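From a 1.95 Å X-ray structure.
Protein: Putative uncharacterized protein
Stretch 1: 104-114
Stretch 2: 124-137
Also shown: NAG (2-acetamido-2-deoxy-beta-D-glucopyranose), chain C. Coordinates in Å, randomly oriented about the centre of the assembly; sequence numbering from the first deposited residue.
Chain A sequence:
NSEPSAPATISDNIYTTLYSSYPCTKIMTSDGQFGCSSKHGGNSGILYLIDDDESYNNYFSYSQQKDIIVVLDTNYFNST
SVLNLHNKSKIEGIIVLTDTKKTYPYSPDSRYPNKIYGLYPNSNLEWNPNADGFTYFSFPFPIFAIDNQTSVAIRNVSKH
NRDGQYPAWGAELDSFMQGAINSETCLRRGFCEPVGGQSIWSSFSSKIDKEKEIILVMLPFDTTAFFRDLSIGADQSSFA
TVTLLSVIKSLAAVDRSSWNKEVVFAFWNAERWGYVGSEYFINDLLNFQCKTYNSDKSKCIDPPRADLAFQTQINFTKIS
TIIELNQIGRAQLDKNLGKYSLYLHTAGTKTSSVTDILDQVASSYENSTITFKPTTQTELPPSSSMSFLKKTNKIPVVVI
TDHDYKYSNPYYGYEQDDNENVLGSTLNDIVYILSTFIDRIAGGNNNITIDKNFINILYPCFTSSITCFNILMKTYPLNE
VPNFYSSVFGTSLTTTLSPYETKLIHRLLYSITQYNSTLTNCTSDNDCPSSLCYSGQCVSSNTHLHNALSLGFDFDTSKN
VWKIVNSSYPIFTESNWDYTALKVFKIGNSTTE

Stretch 1 104-114: YPYSPDSRYPN
Stretch 2 (124-137) NLEWNPNADGFTYF

What holds the two stretches together most firmly? Arg-111, with chi1 and chi2 both m and chi3 t, lays its side chain along the second stretch. Arg-111 NH1 forms a salt bridge with Glu-126 OE1 at 3.1 Å and a weak hydrogen bond with Glu-126 OE2 at 3.2 Å; Glu-126 meets it with chi1 m and chi2 t. Further back, Arg-111 NE donates to Ala-131 O at 3.0 Å, nearly straight at 168°. Glu-126 OE1 and Ala-131 O both lie at the edge of the guanidinium, near its plane, where its N-H groups point. Pro-129 O is equally near, 3.0 Å from Arg-111 NE, but sits over one face, so the angle is too poor for a hydrogen bond.

How do the backbones run if neither forms a strand? Stretch 1 is irregular, largely extended from Tyr-104 to Ser-107, whereas stretch 2 turns: a type I beta turn spans Asn-128 to Ala-131, closed by Ala-131 N to Asn-128 O at 3.2 Å, and a short 3-10 segment covers Phe-134 and Thr-135. No single direction holds. The order is reversed between two close pairs, Arg-111 CA to Asn-128 CA at 4.6 Å and Ser-107 CA to Ala-131 CA at 4.5 Å, but from the latter to Pro-108 CA and Phe-134 CA, 4.4 Å apart, both chains advance together. Carbonyls of stretch 1 accept amides of stretch 2: Asn-128 N to Arg-111 O at 2.9 Å, Asp-132 N to Ser-107 O at 2.8 Å, and Thr-135 N to Pro-108 O at 2.9 Å. Gly-133, at phi 62° and psi 17°, brings its CA within 3.1 Å of Asp-109 O.

Which polar side chains reinforce this frame? Asn-128, chi1 t, points toward stretch 1 and spends its amide on two acceptors, with ND2 2.9 Å from Ser-107 OG and 3.0 Å from Ser-110 O. Ser-107, also t, in turn accepts Asp-109 N at OG, 3.2 Å away, so one hydroxyl ties the local bend to the other stretch. Asp-132, chi1 p, receives a weak hydrogen bond at OD2 from Tyr-106 OH, 3.1 Å away, while its OD1 accepts Phe-134 N at 3.0 Å. Water 2 donates to Asp-109 OD2 at 2.9 Å and accepts from Thr-135 OG1 at 2.8 Å.

Where does packing take over from polar bonding? Tyr-112, chi1 t, offers a ring face to the edge of Trp-127, chi1 m; the planes stand at 89°, the Tyr-112 ring and the Trp-127 five-membered ring have centroids 4.8 Å apart, and Tyr-112 CE2 lies 3.7 Å from Trp-127 CD1. Water 3 links their polar ends, accepting from Tyr-112 OH at 2.7 Å and Trp-127 NE1 at 2.9 Å. At the other end, Pro-108 CB rests 3.9 Å from Phe-134 CB. Between, Ala-131 CB is pressed to 3.1 Å from Asp-109 O. Together the stretches bury 976 Å².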

# COMPACT_ATOMS: atom_id res chain seq x y z
N TYR A 104 -3.53 -9.18 -21.09
CA TYR A 104 -2.11 -8.90 -21.28
C TYR A 104 -1.53 -8.24 -20.03
O TYR A 104 -2.28 -7.68 -19.23
CB TYR A 104 -1.89 -8.00 -22.51
CG TYR A 104 -2.69 -6.72 -22.53
CD1 TYR A 104 -2.23 -5.57 -21.88
CD2 TYR A 104 -3.89 -6.63 -23.25
CE1 TYR A 104 -2.95 -4.38 -21.91
CE2 TYR A 104 -4.62 -5.44 -23.30
CZ TYR A 104 -4.14 -4.31 -22.62
OH TYR A 104 -4.84 -3.13 -22.66
N PRO A 105 -0.20 -8.30 -19.86
CA PRO A 105 0.40 -7.63 -18.69
C PRO A 105 0.24 -6.12 -18.80
O PRO A 105 0.32 -5.56 -19.89
CB PRO A 105 1.88 -8.03 -18.75
CG PRO A 105 1.99 -9.08 -19.82
CD PRO A 105 0.83 -8.88 -20.74
N TYR A 106 0.01 -5.46 -17.67
CA TYR A 106 -0.24 -4.03 -17.72
C TYR A 106 0.09 -3.31 -16.41
O TYR A 106 -0.36 -3.72 -15.34
CB TYR A 106 -1.72 -3.76 -18.08
CG TYR A 106 -2.00 -2.29 -18.11
CD1 TYR A 106 -1.43 -1.50 -19.10
CD2 TYR A 106 -2.77 -1.67 -17.12
CE1 TYR A 106 -1.63 -0.15 -19.14
CE2 TYR A 106 -2.98 -0.30 -17.15
CZ TYR A 106 -2.40 0.45 -18.17
OH TYR A 106 -2.57 1.81 -18.24
N SER A 107 0.88 -2.24 -16.50
CA SER A 107 1.11 -1.36 -15.35
C SER A 107 0.95 0.11 -15.73
O SER A 107 1.65 0.61 -16.62
CB SER A 107 2.50 -1.60 -14.75
OG SER A 107 2.78 -0.65 -13.73
N PRO A 108 0.03 0.80 -15.05
CA PRO A 108 -0.18 2.25 -15.22
C PRO A 108 0.80 3.05 -14.36
O PRO A 108 0.68 4.26 -14.26
CB PRO A 108 -1.61 2.45 -14.71
CG PRO A 108 -1.70 1.44 -13.59
CD PRO A 108 -0.88 0.24 -14.03
N ASP A 109 1.75 2.37 -13.73
CA ASP A 109 2.66 3.06 -12.83
C ASP A 109 3.94 3.48 -13.55
O ASP A 109 4.01 3.47 -14.77
CB ASP A 109 2.98 2.18 -11.63
CG ASP A 109 3.12 2.98 -10.34
OD1 ASP A 109 4.22 3.53 -10.12
OD2 ASP A 109 2.15 3.04 -9.56
N SER A 110 4.96 3.86 -12.77
CA SER A 110 6.24 4.32 -13.32
C SER A 110 7.17 3.17 -13.74
O SER A 110 7.08 2.08 -13.19
CB SER A 110 6.95 5.20 -12.28
OG SER A 110 8.29 5.46 -12.65
N ARG A 111 8.07 3.43 -14.70
CA ARG A 111 9.08 2.45 -15.10
C ARG A 111 10.10 2.19 -13.99
O ARG A 111 10.73 1.13 -13.95
CB ARG A 111 9.83 2.93 -16.36
CG ARG A 111 8.97 3.14 -17.61
CD ARG A 111 8.88 1.87 -18.45
NE ARG A 111 8.19 2.07 -19.73
CZ ARG A 111 8.80 2.27 -20.90
NH1 ARG A 111 10.12 2.31 -20.97
NH2 ARG A 111 8.07 2.44 -22.00
N TYR A 112 10.28 3.17 -13.12
CA TYR A 112 11.13 3.03 -11.94
C TYR A 112 10.44 3.78 -10.81
O TYR A 112 10.66 4.97 -10.61
CB TYR A 112 12.55 3.57 -12.22
CG TYR A 112 13.61 3.35 -11.15
CD1 TYR A 112 13.29 3.37 -9.79
CD2 TYR A 112 14.94 3.15 -11.50
CE1 TYR A 112 14.26 3.20 -8.82
CE2 TYR A 112 15.92 2.96 -10.53
CZ TYR A 112 15.57 2.99 -9.19
OH TYR A 112 16.54 2.82 -8.22
N PRO A 113 9.56 3.07 -10.07
CA PRO A 113 8.81 3.70 -8.97
C PRO A 113 9.73 4.36 -7.94
O PRO A 113 10.72 3.75 -7.52
CB PRO A 113 8.05 2.51 -8.34
CG PRO A 113 7.92 1.52 -9.46
CD PRO A 113 9.23 1.65 -10.23
N ASN A 114 9.41 5.60 -7.58
CA ASN A 114 10.14 6.34 -6.56
C ASN A 114 11.60 6.60 -6.87
O ASN A 114 12.38 6.83 -5.96
CB ASN A 114 10.06 5.61 -5.22
CG ASN A 114 8.74 5.79 -4.55
OD1 ASN A 114 8.26 6.90 -4.42
ND2 ASN A 114 8.14 4.69 -4.13
N ASN A 124 19.66 4.47 -14.68
CA ASN A 124 19.12 4.21 -16.01
C ASN A 124 18.34 2.90 -16.07
O ASN A 124 17.88 2.50 -17.15
CB ASN A 124 20.25 4.19 -17.04
CG ASN A 124 20.78 5.57 -17.34
OD1 ASN A 124 20.00 6.51 -17.50
ND2 ASN A 124 22.10 5.71 -17.39
N LEU A 125 18.21 2.23 -14.94
CA LEU A 125 17.48 0.98 -14.90
C LEU A 125 15.98 1.23 -14.99
O LEU A 125 15.51 2.30 -14.60
CB LEU A 125 17.79 0.18 -13.63
CG LEU A 125 19.23 -0.23 -13.36
CD1 LEU A 125 19.27 -1.10 -12.11
CD2 LEU A 125 19.82 -0.96 -14.56
N GLU A 126 15.26 0.25 -15.52
CA GLU A 126 13.81 0.25 -15.52
C GLU A 126 13.34 -1.05 -14.89
O GLU A 126 13.35 -2.09 -15.55
CB GLU A 126 13.25 0.38 -16.93
CG GLU A 126 13.67 1.65 -17.64
CD GLU A 126 12.91 1.87 -18.93
OE1 GLU A 126 12.39 0.88 -19.50
OE2 GLU A 126 12.84 3.03 -19.38
N TRP A 127 12.96 -0.98 -13.62
CA TRP A 127 12.55 -2.16 -12.85
C TRP A 127 11.17 -2.67 -13.27
O TRP A 127 10.86 -3.85 -13.14
CB TRP A 127 12.57 -1.83 -11.35
CG TRP A 127 13.95 -1.67 -10.81
CD1 TRP A 127 14.64 -0.50 -10.61
CD2 TRP A 127 14.82 -2.73 -10.39
NE1 TRP A 127 15.90 -0.78 -10.10
CE2 TRP A 127 16.03 -2.14 -9.96
CE3 TRP A 127 14.70 -4.12 -10.35
CZ2 TRP A 127 17.10 -2.89 -9.48
CZ3 TRP A 127 15.76 -4.87 -9.87
CH2 TRP A 127 16.95 -4.26 -9.44
N ASN A 128 10.36 -1.75 -13.79
CA ASN A 128 8.98 -2.03 -14.21
C ASN A 128 8.82 -1.60 -15.68
O ASN A 128 8.06 -0.67 -15.98
CB ASN A 128 8.02 -1.26 -13.28
CG ASN A 128 6.54 -1.59 -13.51
OD1 ASN A 128 6.18 -2.69 -13.90
ND2 ASN A 128 5.67 -0.60 -13.25
N PRO A 129 9.57 -2.25 -16.60
CA PRO A 129 9.74 -1.68 -17.96
C PRO A 129 8.47 -1.71 -18.83
O PRO A 129 8.38 -0.97 -19.80
CB PRO A 129 10.85 -2.57 -18.56
CG PRO A 129 10.71 -3.87 -17.84
CD PRO A 129 10.30 -3.52 -16.44
N ASN A 130 7.50 -2.54 -18.47
CA ASN A 130 6.27 -2.65 -19.26
C ASN A 130 5.29 -1.49 -19.01
O ASN A 130 4.30 -1.34 -19.73
CB ASN A 130 5.59 -3.99 -18.97
CG ASN A 130 4.43 -4.27 -19.90
OD1 ASN A 130 3.31 -4.49 -19.45
ND2 ASN A 130 4.70 -4.27 -21.20
N ALA A 131 5.58 -0.68 -18.00
CA ALA A 131 4.66 0.35 -17.53
C ALA A 131 4.37 1.43 -18.57
O ALA A 131 5.25 1.81 -19.34
CB ALA A 131 5.23 1.00 -16.28
N ASP A 132 3.13 1.93 -18.60
CA ASP A 132 2.83 3.04 -19.51
C ASP A 132 2.55 4.35 -18.76
O ASP A 132 2.23 5.37 -19.38
CB ASP A 132 1.68 2.66 -20.45
CG ASP A 132 0.30 2.73 -19.79
OD1 ASP A 132 0.18 2.91 -18.56
OD2 ASP A 132 -0.69 2.58 -20.54
N GLY A 133 2.68 4.32 -17.43
CA GLY A 133 2.55 5.54 -16.64
C GLY A 133 1.20 6.24 -16.69
O GLY A 133 1.08 7.39 -16.32
N PHE A 134 0.18 5.53 -17.15
CA PHE A 134 -1.17 6.04 -17.30
C PHE A 134 -1.73 6.74 -16.05
O PHE A 134 -2.52 7.69 -16.16
CB PHE A 134 -2.08 4.89 -17.71
CG PHE A 134 -3.38 5.31 -18.32
CD1 PHE A 134 -3.51 6.50 -18.98
CD2 PHE A 134 -4.48 4.47 -18.22
CE1 PHE A 134 -4.71 6.86 -19.56
CE2 PHE A 134 -5.68 4.82 -18.79
CZ PHE A 134 -5.80 6.03 -19.46
N THR A 135 -1.35 6.27 -14.87
CA THR A 135 -1.85 6.87 -13.63
C THR A 135 -1.47 8.34 -13.50
O THR A 135 -2.24 9.15 -12.97
CB THR A 135 -1.34 6.09 -12.38
OG1 THR A 135 -1.93 4.79 -12.39
CG2 THR A 135 -1.74 6.80 -11.09
N TYR A 136 -0.30 8.70 -14.04
CA TYR A 136 0.25 10.04 -13.83
C TYR A 136 -0.09 11.02 -14.94
O TYR A 136 0.68 11.91 -15.23
CB TYR A 136 1.77 9.94 -13.66
CG TYR A 136 2.09 8.97 -12.56
CD1 TYR A 136 1.74 9.26 -11.25
CD2 TYR A 136 2.70 7.74 -12.83
CE1 TYR A 136 1.99 8.37 -10.23
CE2 TYR A 136 2.96 6.85 -11.81
CZ TYR A 136 2.60 7.17 -10.51
OH TYR A 136 2.84 6.30 -9.47
N PHE A 137 -1.26 10.86 -15.53
CA PHE A 137 -1.80 11.85 -16.47
C PHE A 137 -2.91 12.65 -15.81
O PHE A 137 -3.57 12.17 -14.88
CB PHE A 137 -2.31 11.17 -17.73
CG PHE A 137 -1.22 10.71 -18.65
CD1 PHE A 137 -0.57 9.51 -18.43
CD2 PHE A 137 -0.84 11.50 -19.73
CE1 PHE A 137 0.46 9.10 -19.28
CE2 PHE A 137 0.18 11.09 -20.59
CZ PHE A 137 0.83 9.89 -20.36
C1 NAG C . -3.50 -0.90 -24.97
C2 NAG C . -2.48 -1.88 -25.53
C3 NAG C . -2.66 -2.16 -26.99
C4 NAG C . -4.06 -2.54 -27.34
C5 NAG C . -5.00 -1.47 -26.79
C6 NAG C . -6.47 -1.74 -27.00
C7 NAG C . -0.54 -1.55 -24.21
C8 NAG C . 0.71 -0.74 -24.02
N2 NAG C . -1.17 -1.39 -25.34
O3 NAG C . -1.77 -3.19 -27.35
O4 NAG C . -4.09 -2.57 -28.74
O5 NAG C . -4.79 -1.25 -25.41
O6 NAG C . -6.83 -3.09 -26.87
O7 NAG C . -0.92 -2.29 -23.36
O HOH W 1 1.85 -1.47 -19.07
O HOH W 2 -0.66 3.18 -10.44
O HOH W 3 18.06 0.79 -9.00